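Aspartate aminotransferase (Plasmodium falciparum, PDB 3K7Y) probably catalyses the reversible pyridoxal-phosphate-dependent transfer of an amino group from L-aspartate to 2-oxoglutarate, giving oxaloacetate and L-glutamate. Local coordinates at residues A[117-131]-A[142-154]. Residues are numbered along the deposited sequence; the frame is centred on the assembly and turned at random.
Sequences LKMLNVETLYVTNPP and RGFNLKYINFFDY
F144 sets its CG anti to its own carbonyl carbon (chi1 -76°), which lays the ring between L125 and K118. L125 CD1 sits over one face, 3.5 Å from the F144 ring centroid, a CH-pi contact. K118 bends at chi2 and chi4 and brings NZ over the opposite face, 4.8 Å from the same centroid. This cation-pi contact is backed by a hydrogen bond from K118 NZ to G143 O (3.1 Å), with the donor well above the carbonyl plane. V122 O lies at the ring edge. I139 of helix 133-140 packs on both L125 and F144.

Beyond this cluster, strands 124-128 and 145-149 run parallel. E123 O receives N145 N at 2.9 Å in a nearly straight bond (176°). The ladder ends with N129 N to I149 O (2.7 Å). Y126 and K147 point the same way, and Y126 CE1 rests 3.4 Å from K147 CB. On the other face V127 CG1 meets Y148 CD1. Past the strands, F152 N bonds N129 O, the carbonyl of the cis peptide bond between N129 and P130. P131 then leads to the cofactor-binding Y132. The arrangement is a beta-alpha-beta crossover in the large-domain sheet of a fold-type I aminotransferase.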
ATOM      1  N   LEU A 117      -5.296 -14.500   8.441  1.00 61.19           N
ATOM      2  CA  LEU A 117      -5.145 -15.713   9.212  1.00 63.82           C
ATOM      3  C   LEU A 117      -5.269 -15.456  10.717  1.00 66.07           C
ATOM      4  O   LEU A 117      -5.838 -16.288  11.423  1.00 67.64           O
ATOM      5  CB  LEU A 117      -3.855 -16.464   8.844  1.00 63.20           C
ATOM      6  CG  LEU A 117      -3.707 -17.001   7.402  1.00 63.30           C
ATOM      7  CD1 LEU A 117      -2.528 -17.925   7.277  1.00 61.59           C
ATOM      8  CD2 LEU A 117      -4.966 -17.718   6.881  1.00 65.64           C
ATOM      9  N   LYS A 118      -4.771 -14.316  11.210  1.00 67.49           N
ATOM     10  CA  LYS A 118      -4.932 -13.979  12.646  1.00 70.18           C
ATOM     11  C   LYS A 118      -6.405 -13.882  12.951  1.00 72.01           C
ATOM     12  O   LYS A 118      -6.847 -14.164  14.056  1.00 73.23           O
ATOM     13  CB  LYS A 118      -4.222 -12.669  13.038  1.00 69.78           C
ATOM     14  CG  LYS A 118      -3.062 -12.819  14.035  1.00 71.33           C
ATOM     15  CD  LYS A 118      -3.554 -13.083  15.475  1.00 74.87           C
ATOM     16  CE  LYS A 118      -2.400 -13.141  16.514  1.00 76.39           C
ATOM     17  NZ  LYS A 118      -1.501 -14.355  16.443  1.00 75.38           N
ATOM     18  N   MET A 119      -7.149 -13.501  11.927  1.00 73.18           N
ATOM     19  CA  MET A 119      -8.585 -13.389  11.985  1.00 76.04           C
ATOM     20  C   MET A 119      -9.265 -14.678  12.371  1.00 78.06           C
ATOM     21  O   MET A 119     -10.381 -14.658  12.867  1.00 79.31           O
ATOM     22  CB  MET A 119      -9.085 -12.978  10.619  1.00 75.75           C
ATOM     23  CG  MET A 119      -9.621 -11.592  10.571  1.00 77.38           C
ATOM     24  SD  MET A 119     -11.388 -11.727  10.407  1.00 81.23           S
ATOM     25  CE  MET A 119     -11.751 -10.032   9.945  1.00 81.64           C
ATOM     26  N   LEU A 120      -8.590 -15.796  12.129  1.00 79.09           N
ATOM     27  CA  LEU A 120      -9.159 -17.121  12.375  1.00 81.19           C
ATOM     28  C   LEU A 120      -8.467 -17.819  13.564  1.00 82.51           C
ATOM     29  O   LEU A 120      -7.937 -17.165  14.464  1.00 82.63           O
ATOM     30  CB  LEU A 120      -9.127 -17.969  11.080  1.00 80.54           C
ATOM     31  CG  LEU A 120      -9.612 -17.302   9.768  1.00 79.62           C
ATOM     32  CD1 LEU A 120      -9.273 -18.113   8.532  1.00 79.18           C
ATOM     33  CD2 LEU A 120     -11.105 -16.980   9.764  1.00 80.26           C
ATOM     34  N   ASN A 121      -8.507 -19.146  13.579  1.00 84.04           N
ATOM     35  CA  ASN A 121      -7.837 -19.940  14.618  1.00 85.43           C
ATOM     36  C   ASN A 121      -6.516 -20.443  14.052  1.00 83.72           C
ATOM     37  O   ASN A 121      -6.305 -21.668  13.911  1.00 84.55           O
ATOM     38  CB  ASN A 121      -8.733 -21.125  15.084  1.00 87.90           C
ATOM     39  CG  ASN A 121      -8.091 -21.988  16.214  1.00 90.43           C
ATOM     40  OD1 ASN A 121      -8.476 -23.147  16.417  1.00 92.83           O
ATOM     41  ND2 ASN A 121      -7.122 -21.417  16.941  1.00 91.05           N
ATOM     42  N   VAL A 122      -5.640 -19.503  13.700  1.00 80.85           N
ATOM     43  CA  VAL A 122      -4.391 -19.871  13.055  1.00 78.24           C
ATOM     44  C   VAL A 122      -3.223 -19.472  13.949  1.00 77.37           C
ATOM     45  O   VAL A 122      -2.823 -18.312  13.993  1.00 76.45           O
ATOM     46  CB  VAL A 122      -4.292 -19.288  11.637  1.00 76.70           C
ATOM     47  CG1 VAL A 122      -3.088 -19.844  10.934  1.00 75.86           C
ATOM     48  CG2 VAL A 122      -5.530 -19.622  10.836  1.00 76.31           C
ATOM     49  N   GLU A 123      -2.685 -20.449  14.668  1.00 77.09           N
ATOM     50  CA  GLU A 123      -1.694 -20.171  15.697  1.00 76.57           C
ATOM     51  C   GLU A 123      -0.270 -20.474  15.249  1.00 74.48           C
ATOM     52  O   GLU A 123       0.700 -19.978  15.835  1.00 74.38           O
ATOM     53  CB  GLU A 123      -2.018 -20.962  16.963  1.00 78.74           C
ATOM     54  CG  GLU A 123      -1.380 -20.383  18.206  1.00 82.08           C
ATOM     55  CD  GLU A 123      -1.604 -21.248  19.424  1.00 88.34           C
ATOM     56  OE1 GLU A 123      -0.606 -21.810  19.957  1.00 90.15           O
ATOM     57  OE2 GLU A 123      -2.782 -21.369  19.846  1.00 90.54           O
ATOM     58  N   THR A 124      -0.158 -21.271  14.191  1.00 71.96           N
ATOM     59  CA  THR A 124       1.095 -21.875  13.797  1.00 69.56           C
ATOM     60  C   THR A 124       1.154 -21.912  12.288  1.00 66.77           C
ATOM     61  O   THR A 124       0.158 -22.244  11.642  1.00 67.14           O
ATOM     62  CB  THR A 124       1.124 -23.320  14.290  1.00 71.31           C
ATOM     63  OG1 THR A 124      -0.227 -23.802  14.378  1.00 72.34           O
ATOM     64  CG2 THR A 124       1.769 -23.429  15.667  1.00 72.38           C
ATOM     65  N   LEU A 125       2.315 -21.579  11.724  1.00 63.76           N
ATOM     66  CA  LEU A 125       2.547 -21.626  10.264  1.00 60.12           C
ATOM     67  C   LEU A 125       3.813 -22.380   9.960  1.00 58.62           C
ATOM     68  O   LEU A 125       4.851 -22.124  10.570  1.00 58.62           O
ATOM     69  CB  LEU A 125       2.667 -20.224   9.661  1.00 58.76           C
ATOM     70  CG  LEU A 125       1.397 -19.374   9.560  1.00 57.73           C
ATOM     71  CD1 LEU A 125       1.709 -17.984  10.003  1.00 56.88           C
ATOM     72  CD2 LEU A 125       0.805 -19.354   8.164  1.00 55.06           C
ATOM     73  N   TYR A 126       3.718 -23.311   9.019  1.00 56.67           N
ATOM     74  CA  TYR A 126       4.880 -24.034   8.554  1.00 55.27           C
ATOM     75  C   TYR A 126       5.500 -23.395   7.315  1.00 54.01           C
ATOM     76  O   TYR A 126       4.799 -22.907   6.405  1.00 53.23           O
ATOM     77  CB  TYR A 126       4.542 -25.499   8.319  1.00 55.82           C
ATOM     78  CG  TYR A 126       4.175 -26.190   9.608  1.00 56.35           C
ATOM     79  CD1 TYR A 126       5.158 -26.671  10.482  1.00 55.63           C
ATOM     80  CD2 TYR A 126       2.847 -26.345   9.965  1.00 57.07           C
ATOM     81  CE1 TYR A 126       4.818 -27.286  11.670  1.00 56.98           C
ATOM     82  CE2 TYR A 126       2.496 -26.956  11.151  1.00 59.34           C
ATOM     83  CZ  TYR A 126       3.476 -27.425  12.002  1.00 59.27           C
ATOM     84  OH  TYR A 126       3.070 -28.014  13.183  1.00 61.61           O
ATOM     85  N   VAL A 127       6.829 -23.396   7.302  1.00 52.89           N
ATOM     86  CA  VAL A 127       7.576 -22.781   6.232  1.00 51.54           C
ATOM     87  C   VAL A 127       8.675 -23.772   5.832  1.00 51.71           C
ATOM     88  O   VAL A 127       9.167 -24.501   6.681  1.00 52.60           O
ATOM     89  CB  VAL A 127       8.087 -21.395   6.703  1.00 50.75           C
ATOM     90  CG1 VAL A 127       9.500 -21.458   7.209  1.00 51.45           C
ATOM     91  CG2 VAL A 127       7.984 -20.400   5.609  1.00 50.68           C
ATOM     92  N   THR A 128       9.033 -23.860   4.555  1.00 51.26           N
ATOM     93  CA  THR A 128      10.038 -24.874   4.163  1.00 52.00           C
ATOM     94  C   THR A 128      11.438 -24.339   4.434  1.00 52.68           C
ATOM     95  O   THR A 128      11.694 -23.157   4.229  1.00 52.44           O
ATOM     96  CB  THR A 128       9.919 -25.366   2.669  1.00 51.66           C
ATOM     97  OG1 THR A 128      10.037 -24.267   1.752  1.00 50.67           O
ATOM     98  CG2 THR A 128       8.608 -26.088   2.417  1.00 50.68           C
ATOM     99  N   ASN A 129      12.342 -25.190   4.902  1.00 54.03           N
ATOM    100  CA  ASN A 129      13.690 -24.727   5.200  1.00 55.08           C
ATOM    101  C   ASN A 129      14.628 -24.852   4.021  1.00 55.42           C
ATOM    102  O   ASN A 129      14.659 -25.898   3.389  1.00 56.40           O
ATOM    103  CB  ASN A 129      14.279 -25.448   6.402  1.00 56.27           C
ATOM    104  CG  ASN A 129      15.717 -25.070   6.629  1.00 58.36           C
ATOM    105  OD1 ASN A 129      16.601 -25.557   5.928  1.00 62.80           O
ATOM    106  ND2 ASN A 129      15.967 -24.186   7.587  1.00 59.16           N
ATOM    107  N   PRO A 130      15.411 -23.795   3.717  1.00 55.50           N
ATOM    108  CA  PRO A 130      15.422 -22.493   4.356  1.00 55.32           C
ATOM    109  C   PRO A 130      14.360 -21.620   3.675  1.00 55.03           C
ATOM    110  O   PRO A 130      13.960 -21.906   2.534  1.00 54.44           O
ATOM    111  CB  PRO A 130      16.827 -21.976   4.063  1.00 55.45           C
ATOM    112  CG  PRO A 130      17.155 -22.550   2.724  1.00 55.97           C
ATOM    113  CD  PRO A 130      16.344 -23.833   2.571  1.00 55.87           C
ATOM    114  N   PRO A 131      13.881 -20.578   4.378  1.00 55.11           N
ATOM    115  CA  PRO A 131      12.699 -19.834   3.932  1.00 54.57           C
ATOM    116  C   PRO A 131      13.050 -18.487   3.351  1.00 54.81           C
ATOM    117  O   PRO A 131      14.077 -17.928   3.708  1.00 56.16           O
ATOM    118  CB  PRO A 131      11.951 -19.601   5.234  1.00 54.40           C
ATOM    119  CG  PRO A 131      13.055 -19.658   6.336  1.00 55.47           C
ATOM    120  CD  PRO A 131      14.326 -20.146   5.714  1.00 55.31           C
ATOM    121  N   ARG A 142       4.097 -10.857  13.902  1.00 53.26           N
ATOM    122  CA  ARG A 142       2.691 -10.816  14.382  1.00 53.22           C
ATOM    123  C   ARG A 142       2.267 -11.987  15.252  1.00 54.51           C
ATOM    124  O   ARG A 142       1.083 -12.329  15.327  1.00 54.66           O
ATOM    125  CB  ARG A 142       1.662 -10.488  13.292  1.00 52.03           C
ATOM    126  CG  ARG A 142       1.794 -11.204  12.002  1.00 50.33           C
ATOM    127  CD  ARG A 142       1.081 -10.416  10.911  1.00 47.51           C
ATOM    128  NE  ARG A 142       2.015  -9.615  10.137  1.00 47.35           N
ATOM    129  CZ  ARG A 142       1.668  -8.822   9.123  1.00 48.13           C
ATOM    130  NH1 ARG A 142       0.394  -8.698   8.761  1.00 47.43           N
ATOM    131  NH2 ARG A 142       2.601  -8.130   8.481  1.00 47.18           N
ATOM    132  N   GLY A 143       3.247 -12.562  15.942  1.00 55.91           N
ATOM    133  CA  GLY A 143       3.011 -13.571  16.973  1.00 58.26           C
ATOM    134  C   GLY A 143       2.304 -14.842  16.527  1.00 58.84           C
ATOM    135  O   GLY A 143       1.327 -15.269  17.161  1.00 59.89           O
ATOM    136  N   PHE A 144       2.768 -15.419  15.420  1.00 57.98           N
ATOM    137  CA  PHE A 144       2.408 -16.771  15.047  1.00 58.70           C
ATOM    138  C   PHE A 144       3.588 -17.622  15.525  1.00 60.40           C
ATOM    139  O   PHE A 144       4.692 -17.097  15.717  1.00 60.36           O
ATOM    140  CB  PHE A 144       2.367 -16.919  13.530  1.00 57.47           C
ATOM    141  CG  PHE A 144       1.161 -16.318  12.844  1.00 55.80           C
ATOM    142  CD1 PHE A 144      -0.063 -16.971  12.854  1.00 55.30           C
ATOM    143  CD2 PHE A 144       1.288 -15.145  12.082  1.00 54.10           C
ATOM    144  CE1 PHE A 144      -1.149 -16.430  12.178  1.00 54.22           C
ATOM    145  CE2 PHE A 144       0.202 -14.596  11.401  1.00 51.64           C
ATOM    146  CZ  PHE A 144      -1.007 -15.230  11.454  1.00 53.58           C
ATOM    147  N   ASN A 145       3.367 -18.925  15.714  1.00 62.07           N
ATOM    148  CA  ASN A 145       4.473 -19.848  15.918  1.00 63.60           C
ATOM    149  C   ASN A 145       4.985 -20.123  14.555  1.00 62.83           C
ATOM    150  O   ASN A 145       4.204 -20.422  13.669  1.00 62.49           O
ATOM    151  CB  ASN A 145       4.011 -21.169  16.511  1.00 65.04           C
ATOM    152  CG  ASN A 145       3.473 -21.026  17.907  1.00 67.73           C
ATOM    153  OD1 ASN A 145       3.949 -20.192  18.692  1.00 68.10           O
ATOM    154  ND2 ASN A 145       2.466 -21.839  18.235  1.00 69.60           N
ATOM    155  N   LEU A 146       6.289 -19.998  14.365  1.00 63.56           N
ATOM    156  CA  LEU A 146       6.883 -20.329  13.079  1.00 63.44           C
ATOM    157  C   LEU A 146       7.633 -21.632  13.214  1.00 65.00           C
ATOM    158  O   LEU A 146       8.565 -21.740  14.035  1.00 66.18           O
ATOM    159  CB  LEU A 146       7.828 -19.229  12.562  1.00 62.56           C
ATOM    160  CG  LEU A 146       8.414 -19.552  11.175  1.00 61.49           C
ATOM    161  CD1 LEU A 146       7.336 -19.479  10.102  1.00 60.04           C
ATOM    162  CD2 LEU A 146       9.590 -18.654  10.791  1.00 61.85           C
ATOM    163  N   LYS A 147       7.228 -22.615  12.408  1.00 65.31           N
ATOM    164  CA  LYS A 147       7.908 -23.903  12.388  1.00 66.50           C
ATOM    165  C   LYS A 147       8.433 -24.235  11.005  1.00 65.92           C
ATOM    166  O   LYS A 147       7.856 -23.794   9.999  1.00 65.08           O
ATOM    167  CB  LYS A 147       6.997 -24.996  12.926  1.00 67.62           C
ATOM    168  CG  LYS A 147       6.728 -24.831  14.407  1.00 69.69           C
ATOM    169  CD  LYS A 147       5.645 -25.758  14.907  1.00 71.88           C
ATOM    170  CE  LYS A 147       5.617 -25.702  16.407  1.00 74.35           C
ATOM    171  NZ  LYS A 147       7.009 -25.822  16.935  1.00 75.33           N
ATOM    172  N   TYR A 148       9.524 -25.008  10.970  1.00 66.57           N
ATOM    173  CA  TYR A 148      10.250 -25.297   9.733  1.00 66.45           C
ATOM    174  C   TYR A 148      10.115 -26.733   9.305  1.00 66.98           C
ATOM    175  O   TYR A 148      10.296 -27.622  10.117  1.00 68.47           O
ATOM    176  CB  TYR A 148      11.740 -24.982   9.881  1.00 66.95           C
ATOM    177  CG  TYR A 148      12.037 -23.536  10.191  1.00 67.19           C
ATOM    178  CD1 TYR A 148      12.620 -22.695   9.231  1.00 66.40           C
ATOM    179  CD2 TYR A 148      11.731 -23.001  11.447  1.00 67.31           C
ATOM    180  CE1 TYR A 148      12.888 -21.357   9.524  1.00 66.63           C
ATOM    181  CE2 TYR A 148      11.991 -21.680  11.747  1.00 67.59           C
ATOM    182  CZ  TYR A 148      12.571 -20.859  10.791  1.00 67.39           C
ATOM    183  OH  TYR A 148      12.819 -19.546  11.123  1.00 67.34           O
ATOM    184  N   ILE A 149       9.823 -26.937   8.021  1.00 66.47           N
ATOM    185  CA  ILE A 149       9.808 -28.255   7.376  1.00 67.10           C
ATOM    186  C   ILE A 149      11.129 -28.475   6.615  1.00 67.08           C
ATOM    187  O   ILE A 149      11.606 -27.554   5.934  1.00 66.87           O
ATOM    188  CB  ILE A 149       8.627 -28.363   6.370  1.00 66.73           C
ATOM    189  CG1 ILE A 149       7.297 -28.474   7.107  1.00 67.75           C
ATOM    190  CG2 ILE A 149       8.761 -29.567   5.448  1.00 67.01           C
ATOM    191  CD1 ILE A 149       6.094 -28.548   6.157  1.00 69.03           C
ATOM    192  N   ASN A 150      11.704 -29.685   6.733  1.00 67.27           N
ATOM    193  CA  ASN A 150      12.877 -30.106   5.947  1.00 66.63           C
ATOM    194  C   ASN A 150      12.639 -29.842   4.487  1.00 64.81           C
ATOM    195  O   ASN A 150      11.535 -30.038   4.001  1.00 64.26           O
ATOM    196  CB  ASN A 150      13.098 -31.612   6.048  1.00 68.19           C
ATOM    197  CG  ASN A 150      13.575 -32.052   7.399  1.00 70.82           C
ATOM    198  OD1 ASN A 150      14.732 -31.828   7.763  1.00 73.00           O
ATOM    199  ND2 ASN A 150      12.705 -32.728   8.144  1.00 72.51           N
ATOM    200  N   PHE A 151      13.671 -29.445   3.763  1.00 63.58           N
ATOM    201  CA  PHE A 151      13.484 -29.228   2.341  1.00 61.78           C
ATOM    202  C   PHE A 151      14.760 -29.397   1.539  1.00 62.27           C
ATOM    203  O   PHE A 151      15.061 -30.482   1.056  1.00 63.15           O
ATOM    204  CB  PHE A 151      12.871 -27.852   2.098  1.00 60.14           C
ATOM    205  CG  PHE A 151      12.338 -27.668   0.721  1.00 57.00           C
ATOM    206  CD1 PHE A 151      11.162 -28.291   0.339  1.00 54.61           C
ATOM    207  CD2 PHE A 151      12.997 -26.858  -0.192  1.00 55.48           C
ATOM    208  CE1 PHE A 151      10.648 -28.124  -0.933  1.00 53.97           C
ATOM    209  CE2 PHE A 151      12.503 -26.688  -1.476  1.00 54.71           C
ATOM    210  CZ  PHE A 151      11.325 -27.329  -1.855  1.00 54.34           C
ATOM    211  N   PHE A 152      15.491 -28.307   1.393  1.00 61.66           N
ATOM    212  CA  PHE A 152      16.700 -28.279   0.615  1.00 61.90           C
ATOM    213  C   PHE A 152      17.744 -29.153   1.291  1.00 63.71           C
ATOM    214  O   PHE A 152      17.880 -29.113   2.517  1.00 63.83           O
ATOM    215  CB  PHE A 152      17.158 -26.836   0.555  1.00 60.92           C
ATOM    216  CG  PHE A 152      18.386 -26.629  -0.221  1.00 58.53           C
ATOM    217  CD1 PHE A 152      18.351 -26.621  -1.591  1.00 56.46           C
ATOM    218  CD2 PHE A 152      19.578 -26.403   0.418  1.00 57.64           C
ATOM    219  CE1 PHE A 152      19.498 -26.417  -2.328  1.00 56.41           C
ATOM    220  CE2 PHE A 152      20.727 -26.196  -0.304  1.00 58.19           C
ATOM    221  CZ  PHE A 152      20.685 -26.205  -1.687  1.00 57.58           C
ATOM    222  N   ASP A 153      18.452 -29.970   0.504  1.00 65.54           N
ATOM    223  CA  ASP A 153      19.517 -30.818   1.055  1.00 67.68           C
ATOM    224  C   ASP A 153      20.847 -30.125   0.879  1.00 68.28           C
ATOM    225  O   ASP A 153      21.270 -29.833  -0.239  1.00 68.33           O
ATOM    226  CB  ASP A 153      19.557 -32.220   0.442  1.00 68.93           C
ATOM    227  CG  ASP A 153      20.588 -33.112   1.121  1.00 71.47           C
ATOM    228  OD1 ASP A 153      21.802 -32.909   0.893  1.00 72.69           O
ATOM    229  OD2 ASP A 153      20.181 -33.999   1.905  1.00 73.71           O
ATOM    230  N   TYR A 154      21.501 -29.863   1.999  1.00 68.99           N
ATOM    231  CA  TYR A 154      22.604 -28.924   1.997  1.00 69.60           C
ATOM    232  C   TYR A 154      23.864 -29.529   1.427  1.00 71.48           C
ATOM    233  O   TYR A 154      24.700 -28.805   0.888  1.00 72.11           O
ATOM    234  CB  TYR A 154      22.820 -28.323   3.388  1.00 69.52           C
ATOM    235  CG  TYR A 154      22.088 -27.001   3.592  1.00 67.45           C
ATOM    236  CD1 TYR A 154      22.733 -25.790   3.368  1.00 66.92           C
ATOM    237  CD2 TYR A 154      20.752 -26.960   3.982  1.00 66.13           C
ATOM    238  CE1 TYR A 154      22.080 -24.578   3.541  1.00 65.33           C
ATOM    239  CE2 TYR A 154      20.082 -25.738   4.159  1.00 64.38           C
ATOM    240  CZ  TYR A 154      20.759 -24.554   3.935  1.00 64.39           C
ATOM    241  OH  TYR A 154      20.129 -23.337   4.102  1.00 63.37           O
TER